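Local coordinates for uncharacterized protein (PDB 3KOP), which is of unknown function but adopts a cyclophilin-like fold built on an antiparallel beta-sheet, and assembles from six copies of one chain, at residues N25-L28 / V33-K36; Q60-K65 / E70-V75; V131-N136 / A165-W170. All coordinates share one frame; numbering follows the deposited sequence.

Overall arrangement
Interactions 1 and 2 are both beta hairpins of the same antiparallel sheet, whereas interaction 3 sets the end of strand 125-132 against helix 159-172. Residues 25-28 and 33-36 are only partly buried, with polar side chains on one face and apolar ones on the other; the other two contacts are buried. Leu28 CD2 packs on Val61 CG2 and Ile71 CD1 of interaction 2, and Leu28 CD1 on Ala165 CB of interaction 3. The closest tie is polar, His63 NE2 lying 2.6 Å from Tyr133 OH in a probable hydrogen bond. Backbone pairing dominates interactions 1 and 2, side chains interaction 3, and a second subunit touches interactions 2 and 3.

Interaction 1: N25-L28 / V33-K36; sequences NITL and VTCK
Strands 23-28 and 33-39 form an antiparallel beta hairpin, and residues 25-28 and 33-36 are paired along its length. Ile26 and Cys35 make a hydrogen-bonded pair, Ile26 N to Cys35 O at 2.9 Å and Cys35 N to Ile26 O at 2.8 Å. Leu28 and Val33 form a second such pair, in which Leu28 N gives Val33 O a bond of 2.8 Å while the return bond from Val33 N to Leu28 O is longer and more bent. Between them the non-hydrogen-bonded pair Thr27 and Thr34 is joined through its side chains: the two OG1 atoms hydrogen-bond at 2.8 Å. Each hydroxyl is anti to its own carbonyl carbon (chi1 near -60°), and each also meets the other residue's methyl, Thr27 OG1 lying 3.3 Å from Thr34 CG2. A valine in place of Thr27 would probably leave the Thr34 hydroxyl without this mate. On the same face Asn25 CB rests 3.9 Å from Thr34 CG2. On the opposite face, Cys35 SG lies against Ile26 CB at 3.9 Å. Polar on one face and apolar on the other, where Leu28 and Val33 meet helix 159-172, this is an amphipathic hairpin in the antiparallel sheet of a cyclophilin-like fold.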
loop_
_atom_site.group_PDB
_atom_site.type_symbol
_atom_site.label_atom_id
_atom_site.label_comp_id
_atom_site.label_asym_id
_atom_site.label_seq_id
_atom_site.Cartn_x
_atom_site.Cartn_y
_atom_site.Cartn_z
ATOM N N ASN F 25 -29.000 -13.151 12.302
ATOM C CA ASN F 25 -29.202 -13.793 11.033
ATOM C C ASN F 25 -28.945 -12.804 9.909
ATOM O O ASN F 25 -29.343 -11.630 9.973
ATOM C CB ASN F 25 -30.623 -14.348 10.940
ATOM C CG ASN F 25 -30.824 -15.545 11.816
ATOM O OD1 ASN F 25 -29.909 -16.368 11.966
ATOM N ND2 ASN F 25 -31.998 -15.646 12.446
ATOM N N ILE F 26 -28.305 -13.298 8.862
ATOM C CA ILE F 26 -27.977 -12.510 7.701
ATOM C C ILE F 26 -28.527 -13.275 6.503
ATOM O O ILE F 26 -28.117 -14.400 6.246
ATOM C CB ILE F 26 -26.477 -12.305 7.542
ATOM C CG1 ILE F 26 -25.863 -11.714 8.812
ATOM C CG2 ILE F 26 -26.199 -11.405 6.341
ATOM C CD1 ILE F 26 -24.287 -11.691 8.834
ATOM N N THR F 27 -29.451 -12.645 5.795
ATOM C CA THR F 27 -30.324 -13.335 4.848
ATOM C C THR F 27 -30.363 -12.605 3.527
ATOM O O THR F 27 -30.466 -11.373 3.502
ATOM C CB THR F 27 -31.790 -13.401 5.391
ATOM O OG1 THR F 27 -31.820 -14.090 6.653
ATOM C CG2 THR F 27 -32.720 -14.125 4.391
ATOM N N LEU F 28 -30.305 -13.381 2.442
ATOM C CA LEU F 28 -30.625 -12.926 1.113
ATOM C C LEU F 28 -32.054 -13.370 0.817
ATOM O O LEU F 28 -32.348 -14.566 0.760
ATOM C CB LEU F 28 -29.646 -13.509 0.083
ATOM C CG LEU F 28 -28.222 -12.961 0.174
ATOM C CD1 LEU F 28 -27.217 -13.852 -0.583
ATOM C CD2 LEU F 28 -28.165 -11.523 -0.344
ATOM N N VAL F 33 -31.316 -17.525 1.250
ATOM C CA VAL F 33 -30.167 -18.090 1.927
ATOM C C VAL F 33 -29.874 -17.269 3.163
ATOM O O VAL F 33 -29.823 -16.027 3.086
ATOM C CB VAL F 33 -28.928 -18.110 0.995
ATOM C CG1 VAL F 33 -27.699 -18.695 1.708
ATOM C CG2 VAL F 33 -29.246 -18.890 -0.267
ATOM N N THR F 34 -29.692 -17.952 4.292
ATOM C CA THR F 34 -29.417 -17.302 5.572
ATOM C C THR F 34 -28.183 -17.911 6.219
ATOM O O THR F 34 -27.957 -19.121 6.161
ATOM C CB THR F 34 -30.598 -17.462 6.568
ATOM O OG1 THR F 34 -31.771 -16.854 6.007
ATOM C CG2 THR F 34 -30.310 -16.786 7.878
ATOM N N CYS F 35 -27.382 -17.071 6.848
ATOM C CA CYS F 35 -26.320 -17.573 7.685
ATOM C C CYS F 35 -26.467 -16.902 9.061
ATOM O O CYS F 35 -27.230 -15.940 9.211
ATOM C CB CYS F 35 -24.950 -17.319 7.022
ATOM S SG CYS F 35 -24.540 -15.601 6.867
ATOM N N LYS F 36 -25.761 -17.419 10.052
ATOM C CA LYS F 36 -25.829 -16.895 11.399
ATOM C C LYS F 36 -24.451 -16.445 11.843
ATOM O O LYS F 36 -23.467 -17.128 11.592
ATOM C CB LYS F 36 -26.359 -17.939 12.390
ATOM C CG LYS F 36 -26.569 -17.380 13.771
ATOM C CD LYS F 36 -26.924 -18.430 14.824
ATOM C CE LYS F 36 -28.293 -18.924 14.671
ATOM N NZ LYS F 36 -28.744 -19.607 15.975
#

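Interaction 2: Q60-K65 / E70-V75; sequences QVFHGK and EIYNLV
The Tyr72 ring carries Phe62 CB over one face, 3.7 Å from its centroid, and meets Gly64 CA at its edge. Tyr72 CG stands between the backbone N and the carbonyl carbon (chi1 65°), which lays the ring beside the neighbouring strand. The Phe62 ring is tilted only 29° from it but slid aside, with centroids 5.4 Å apart, so the two barely overlap. Over the centre of the His63 imidazole sits Glu70 O; in the ring plane, ND1 donates to Gly64 O at 2.8 Å on a carbonyl lone pair. NE2 of the same ring bonds Tyr133 OH. The hairpin backbone is held by Phe62 N to Tyr72 O at 2.8 Å, by Tyr72 N to Phe62 O and by a nearly straight bond (176°) from Gly64 N to Glu70 O. Beyond Val61 the direct ladder gives way to a water, which donates to Gln60 O at 2.7 Å and accepts from Leu74 N. His63 O bonds Trp170 NE1 of a second subunit. The Phe62-Tyr72 pair lies on one face and His63 on the other, where its ring meets that of Trp170 of its own chain; hydrogen-bonded through both nitrogens, this buried imidazole is fixed in rotation and tied to Tyr133.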
loop_
_atom_site.group_PDB
_atom_site.type_symbol
_atom_site.label_atom_id
_atom_site.label_comp_id
_atom_site.label_asym_id
_atom_site.label_seq_id
_atom_site.Cartn_x
_atom_site.Cartn_y
_atom_site.Cartn_z
ATOM N N GLN F 60 -31.387 -3.196 -0.508
ATOM C CA GLN F 60 -30.793 -3.723 -1.749
ATOM C C GLN F 60 -29.366 -4.159 -1.508
ATOM O O GLN F 60 -28.579 -3.438 -0.887
ATOM C CB GLN F 60 -30.824 -2.610 -2.820
ATOM C CG GLN F 60 -29.983 -2.848 -4.053
ATOM C CD GLN F 60 -30.624 -3.865 -4.963
ATOM O OE1 GLN F 60 -31.742 -3.657 -5.404
ATOM N NE2 GLN F 60 -29.909 -4.968 -5.258
ATOM N N VAL F 61 -29.024 -5.337 -2.015
ATOM C CA VAL F 61 -27.666 -5.868 -1.885
ATOM C C VAL F 61 -26.778 -5.384 -3.036
ATOM O O VAL F 61 -27.243 -5.140 -4.175
ATOM C CB VAL F 61 -27.665 -7.432 -1.825
ATOM C CG1 VAL F 61 -27.870 -8.041 -3.229
ATOM C CG2 VAL F 61 -26.324 -7.951 -1.179
ATOM N N PHE F 62 -25.491 -5.255 -2.758
ATOM C CA PHE F 62 -24.513 -4.956 -3.789
ATOM C C PHE F 62 -23.333 -5.892 -3.625
ATOM O O PHE F 62 -22.994 -6.262 -2.524
ATOM C CB PHE F 62 -24.017 -3.523 -3.663
ATOM C CG PHE F 62 -25.103 -2.487 -3.746
ATOM C CD1 PHE F 62 -25.533 -2.022 -4.962
ATOM C CD2 PHE F 62 -25.621 -1.917 -2.606
ATOM C CE1 PHE F 62 -26.515 -1.062 -5.048
ATOM C CE2 PHE F 62 -26.610 -0.954 -2.686
ATOM C CZ PHE F 62 -27.053 -0.531 -3.909
ATOM N N HIS F 63 -22.739 -6.307 -4.734
ATOM C CA HIS F 63 -21.452 -6.981 -4.672
ATOM C C HIS F 63 -20.322 -5.962 -4.731
ATOM O O HIS F 63 -20.356 -5.042 -5.539
ATOM C CB HIS F 63 -21.268 -7.941 -5.814
ATOM C CG HIS F 63 -20.191 -8.939 -5.556
ATOM N ND1 HIS F 63 -18.862 -8.585 -5.526
ATOM C CD2 HIS F 63 -20.246 -10.255 -5.248
ATOM C CE1 HIS F 63 -18.138 -9.653 -5.226
ATOM N NE2 HIS F 63 -18.947 -10.684 -5.073
ATOM N N GLY F 64 -19.276 -6.154 -3.934
ATOM C CA GLY F 64 -18.172 -5.185 -3.958
ATOM C C GLY F 64 -17.455 -5.161 -5.291
ATOM O O GLY F 64 -17.399 -6.191 -6.010
ATOM N N LYS F 65 -16.937 -3.978 -5.654
ATOM C CA LYS F 65 -16.120 -3.839 -6.865
ATOM C C LYS F 65 -14.633 -3.654 -6.534
ATOM O O LYS F 65 -13.794 -3.825 -7.409
ATOM C CB LYS F 65 -16.538 -2.644 -7.703
ATOM C CG LYS F 65 -17.927 -2.679 -8.352
ATOM C CD LYS F 65 -18.047 -1.396 -9.186
ATOM C CE LYS F 65 -19.425 -1.099 -9.706
ATOM N NZ LYS F 65 -19.396 -0.008 -10.821
ATOM N N GLU F 70 -16.868 -9.631 -1.224
ATOM C CA GLU F 70 -17.753 -8.825 -0.397
ATOM C C GLU F 70 -19.161 -8.653 -1.010
ATOM O O GLU F 70 -19.301 -8.372 -2.216
ATOM C CB GLU F 70 -17.159 -7.439 -0.272
ATOM C CG GLU F 70 -17.970 -6.538 0.628
ATOM C CD GLU F 70 -17.709 -5.056 0.436
ATOM O OE1 GLU F 70 -17.242 -4.657 -0.667
ATOM O OE2 GLU F 70 -18.029 -4.301 1.405
ATOM N N ILE F 71 -20.189 -8.751 -0.163
ATOM C CA ILE F 71 -21.504 -8.187 -0.495
ATOM C C ILE F 71 -21.866 -7.221 0.629
ATOM O O ILE F 71 -21.332 -7.313 1.721
ATOM C CB ILE F 71 -22.633 -9.245 -0.712
ATOM C CG1 ILE F 71 -22.825 -10.145 0.520
ATOM C CG2 ILE F 71 -22.371 -10.037 -1.979
ATOM C CD1 ILE F 71 -24.234 -10.842 0.631
ATOM N N TYR F 72 -22.762 -6.277 0.346
ATOM C CA TYR F 72 -23.118 -5.295 1.359
ATOM C C TYR F 72 -24.457 -4.628 1.029
ATOM O O TYR F 72 -24.979 -4.784 -0.080
ATOM C CB TYR F 72 -22.022 -4.250 1.490
ATOM C CG TYR F 72 -21.827 -3.419 0.262
ATOM C CD1 TYR F 72 -21.042 -3.877 -0.800
ATOM C CD2 TYR F 72 -22.475 -2.169 0.127
ATOM C CE1 TYR F 72 -20.867 -3.115 -1.935
ATOM C CE2 TYR F 72 -22.299 -1.393 -1.025
ATOM C CZ TYR F 72 -21.501 -1.882 -2.047
ATOM O OH TYR F 72 -21.306 -1.164 -3.189
ATOM N N ASN F 73 -25.020 -3.936 2.013
ATOM C CA ASN F 73 -26.133 -3.053 1.776
ATOM C C ASN F 73 -25.757 -1.689 2.325
ATOM O O ASN F 73 -24.711 -1.535 2.983
ATOM C CB ASN F 73 -27.460 -3.627 2.340
ATOM C CG ASN F 73 -27.544 -3.647 3.874
ATOM O OD1 ASN F 73 -26.764 -3.005 4.563
ATOM N ND2 ASN F 73 -28.512 -4.409 4.408
ATOM N N LEU F 74 -26.601 -0.705 2.028
ATOM C CA LEU F 74 -26.411 0.668 2.476
ATOM C C LEU F 74 -27.730 1.146 3.085
ATOM O O LEU F 74 -28.769 1.068 2.445
ATOM C CB LEU F 74 -26.037 1.564 1.300
ATOM C CG LEU F 74 -24.761 1.261 0.512
ATOM C CD1 LEU F 74 -24.653 2.186 -0.698
ATOM C CD2 LEU F 74 -23.513 1.351 1.403
ATOM N N VAL F 75 -27.683 1.628 4.317
ATOM C CA VAL F 75 -28.873 2.088 5.012
ATOM C C VAL F 75 -28.603 3.461 5.651
ATOM O O VAL F 75 -27.445 3.788 5.958
ATOM C CB VAL F 75 -29.311 1.077 6.099
ATOM C CG1 VAL F 75 -29.643 -0.328 5.454
ATOM C CG2 VAL F 75 -28.277 0.974 7.227
HETATM O O HOH W 1 -28.733 -0.864 -0.166
#

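Interaction 3: V131-N136 / A165-W170; sequences VFYGRN and ACQDIW
Residues 131-132 end a strand and the chain then turns away as a loop, so that Tyr133 comes nearest the helical segment 165-170, with 7.4 Å between Tyr133 CA and Cys166 CA; no hydrogen bond joins the two backbones. The Tyr133 ring carries the contact. Cys166 CB sits over the centre of one face, 3.5 Å from the ring centroid and 14° off the normal, a CH-pi contact. The sulfur lies farther out and obliquely, Cys166 SG being 4.2 Å from the same centroid in a sulfur-aromatic contact, and it approaches Tyr133 CD2 to 3.6 Å. A chi1 of 65° turns the Tyr133 ring broadside to the cysteine. One helical residue further on, Gln167 reaches the ring's edge, though only tentatively, since its side chain was modelled in two conformers: in the one described here NE2 lies near the ring plane, 3.4 Å from Tyr133 CE1. The polar ends of both side chains find partners beyond the two segments. Besides its bond to His63, Tyr133 OH bonds Lys65 NZ of a second subunit, and in this conformer of Gln167 that same lysine bonds OE1. A tyrosine just past a strand end is thereby wedged between the sheet and helix 159-172 of the cyclophilin-like fold, its hydroxyl at a subunit interface.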
loop_
_atom_site.group_PDB
_atom_site.type_symbol
_atom_site.label_atom_id
_atom_site.label_comp_id
_atom_site.label_asym_id
_atom_site.label_seq_id
_atom_site.Cartn_x
_atom_site.Cartn_y
_atom_site.Cartn_z
ATOM N N VAL F 131 -20.596 -8.202 4.369
ATOM C CA VAL F 131 -20.271 -9.576 4.629
ATOM C C VAL F 131 -19.120 -9.972 3.704
ATOM O O VAL F 131 -19.200 -9.794 2.492
ATOM C CB VAL F 131 -21.487 -10.486 4.340
ATOM C CG1 VAL F 131 -21.098 -11.973 4.342
ATOM C CG2 VAL F 131 -22.575 -10.222 5.373
ATOM N N PHE F 132 -18.055 -10.491 4.298
ATOM C CA PHE F 132 -16.957 -11.034 3.528
ATOM C C PHE F 132 -17.035 -12.550 3.453
ATOM O O PHE F 132 -17.118 -13.235 4.474
ATOM C CB PHE F 132 -15.645 -10.509 4.087
ATOM C CG PHE F 132 -15.457 -9.094 3.787
ATOM C CD1 PHE F 132 -14.858 -8.710 2.589
ATOM C CD2 PHE F 132 -15.934 -8.136 4.643
ATOM C CE1 PHE F 132 -14.685 -7.374 2.291
ATOM C CE2 PHE F 132 -15.806 -6.799 4.334
ATOM C CZ PHE F 132 -15.165 -6.416 3.176
ATOM N N TYR F 133 -17.109 -13.058 2.234
ATOM C CA TYR F 133 -17.394 -14.487 2.008
ATOM C C TYR F 133 -16.200 -15.264 1.512
ATOM O O TYR F 133 -16.280 -16.463 1.404
ATOM C CB TYR F 133 -18.573 -14.671 1.059
ATOM C CG TYR F 133 -18.365 -14.195 -0.357
ATOM C CD1 TYR F 133 -17.878 -15.054 -1.336
ATOM C CD2 TYR F 133 -18.702 -12.882 -0.734
ATOM C CE1 TYR F 133 -17.693 -14.623 -2.661
ATOM C CE2 TYR F 133 -18.531 -12.445 -2.047
ATOM C CZ TYR F 133 -18.029 -13.328 -3.004
ATOM O OH TYR F 133 -17.870 -12.909 -4.293
ATOM N N GLY F 134 -15.098 -14.585 1.217
ATOM C CA GLY F 134 -13.852 -15.228 0.760
ATOM C C GLY F 134 -12.664 -14.463 1.318
ATOM O O GLY F 134 -12.842 -13.515 2.117
ATOM N N ARG F 135 -11.458 -14.830 0.894
ATOM C CA ARG F 135 -10.224 -14.291 1.453
ATOM C C ARG F 135 -9.482 -13.389 0.444
ATOM O O ARG F 135 -9.948 -13.167 -0.672
ATOM C CB ARG F 135 -9.271 -15.410 1.938
ATOM C CG ARG F 135 -8.781 -16.376 0.837
ATOM C CD ARG F 135 -7.727 -17.347 1.395
ATOM N NE ARG F 135 -6.550 -16.595 1.819
ATOM C CZ ARG F 135 -5.724 -16.968 2.791
ATOM N NH1 ARG F 135 -5.932 -18.122 3.460
ATOM N NH2 ARG F 135 -4.695 -16.180 3.127
ATOM N N ASN F 136 -8.332 -12.880 0.894
ATOM C CA ASN F 136 -7.415 -12.098 0.078
ATOM C C ASN F 136 -8.112 -10.813 -0.418
ATOM O O ASN F 136 -8.108 -10.507 -1.593
ATOM C CB ASN F 136 -6.836 -12.944 -1.075
ATOM C CG ASN F 136 -5.874 -14.004 -0.581
ATOM O OD1 ASN F 136 -5.639 -14.125 0.651
ATOM N ND2 ASN F 136 -5.305 -14.790 -1.523
ATOM N N ALA F 165 -24.021 -18.337 -2.549
ATOM C CA ALA F 165 -25.045 -17.338 -2.942
ATOM C C ALA F 165 -24.413 -16.038 -3.468
ATOM O O ALA F 165 -24.906 -15.409 -4.407
ATOM C CB ALA F 165 -25.992 -17.042 -1.768
ATOM N N CYS F 166 -23.332 -15.624 -2.826
ATOM C CA CYS F 166 -22.628 -14.383 -3.192
ATOM C C CYS F 166 -21.931 -14.496 -4.561
ATOM O O CYS F 166 -21.969 -13.559 -5.359
ATOM C CB CYS F 166 -21.608 -14.030 -2.107
ATOM S SG CYS F 166 -22.283 -13.546 -0.514
ATOM N N GLN F 167 -21.363 -15.664 -4.849
ATOM C CA GLN F 167 -20.803 -15.921 -6.170
ATOM C C GLN F 167 -21.924 -15.815 -7.223
ATOM O O GLN F 167 -21.709 -15.268 -8.298
ATOM C CB GLN F 167 -20.088 -17.282 -6.239
ATOM C CG GLN F 167 -18.878 -17.469 -5.285
ATOM C CD GLN F 167 -17.602 -16.730 -5.687
ATOM O OE1 GLN F 167 -17.560 -15.990 -6.657
ATOM N NE2 GLN F 167 -16.549 -16.936 -4.899
ATOM N N ASP F 168 -23.112 -16.286 -6.890
ATOM C CA ASP F 168 -24.233 -16.198 -7.768
ATOM C C ASP F 168 -24.715 -14.728 -7.904
ATOM O O ASP F 168 -25.203 -14.346 -8.956
ATOM C CB ASP F 168 -25.366 -17.106 -7.264
ATOM C CG ASP F 168 -26.532 -17.146 -8.224
ATOM O OD1 ASP F 168 -26.385 -17.778 -9.267
ATOM O OD2 ASP F 168 -27.568 -16.522 -7.958
ATOM N N ILE F 169 -24.580 -13.905 -6.861
ATOM C CA ILE F 169 -24.814 -12.468 -7.030
ATOM C C ILE F 169 -23.787 -11.871 -8.003
ATOM O O ILE F 169 -24.128 -11.062 -8.872
ATOM C CB ILE F 169 -24.826 -11.718 -5.687
ATOM C CG1 ILE F 169 -26.042 -12.149 -4.885
ATOM C CG2 ILE F 169 -24.796 -10.190 -5.892
ATOM C CD1 ILE F 169 -26.017 -11.688 -3.414
ATOM N N TRP F 170 -22.536 -12.293 -7.878
ATOM C CA TRP F 170 -21.467 -11.797 -8.732
ATOM C C TRP F 170 -21.771 -12.139 -10.214
ATOM O O TRP F 170 -21.728 -11.259 -11.070
ATOM C CB TRP F 170 -20.113 -12.361 -8.259
ATOM C CG TRP F 170 -18.988 -12.075 -9.182
ATOM C CD1 TRP F 170 -18.627 -10.859 -9.690
ATOM C CD2 TRP F 170 -18.042 -13.021 -9.699
ATOM N NE1 TRP F 170 -17.527 -11.000 -10.531
ATOM C CE2 TRP F 170 -17.151 -12.314 -10.542
ATOM C CE3 TRP F 170 -17.878 -14.405 -9.553
ATOM C CZ2 TRP F 170 -16.106 -12.948 -11.231
ATOM C CZ3 TRP F 170 -16.816 -15.026 -10.233
ATOM C CH2 TRP F 170 -15.958 -14.292 -11.063
#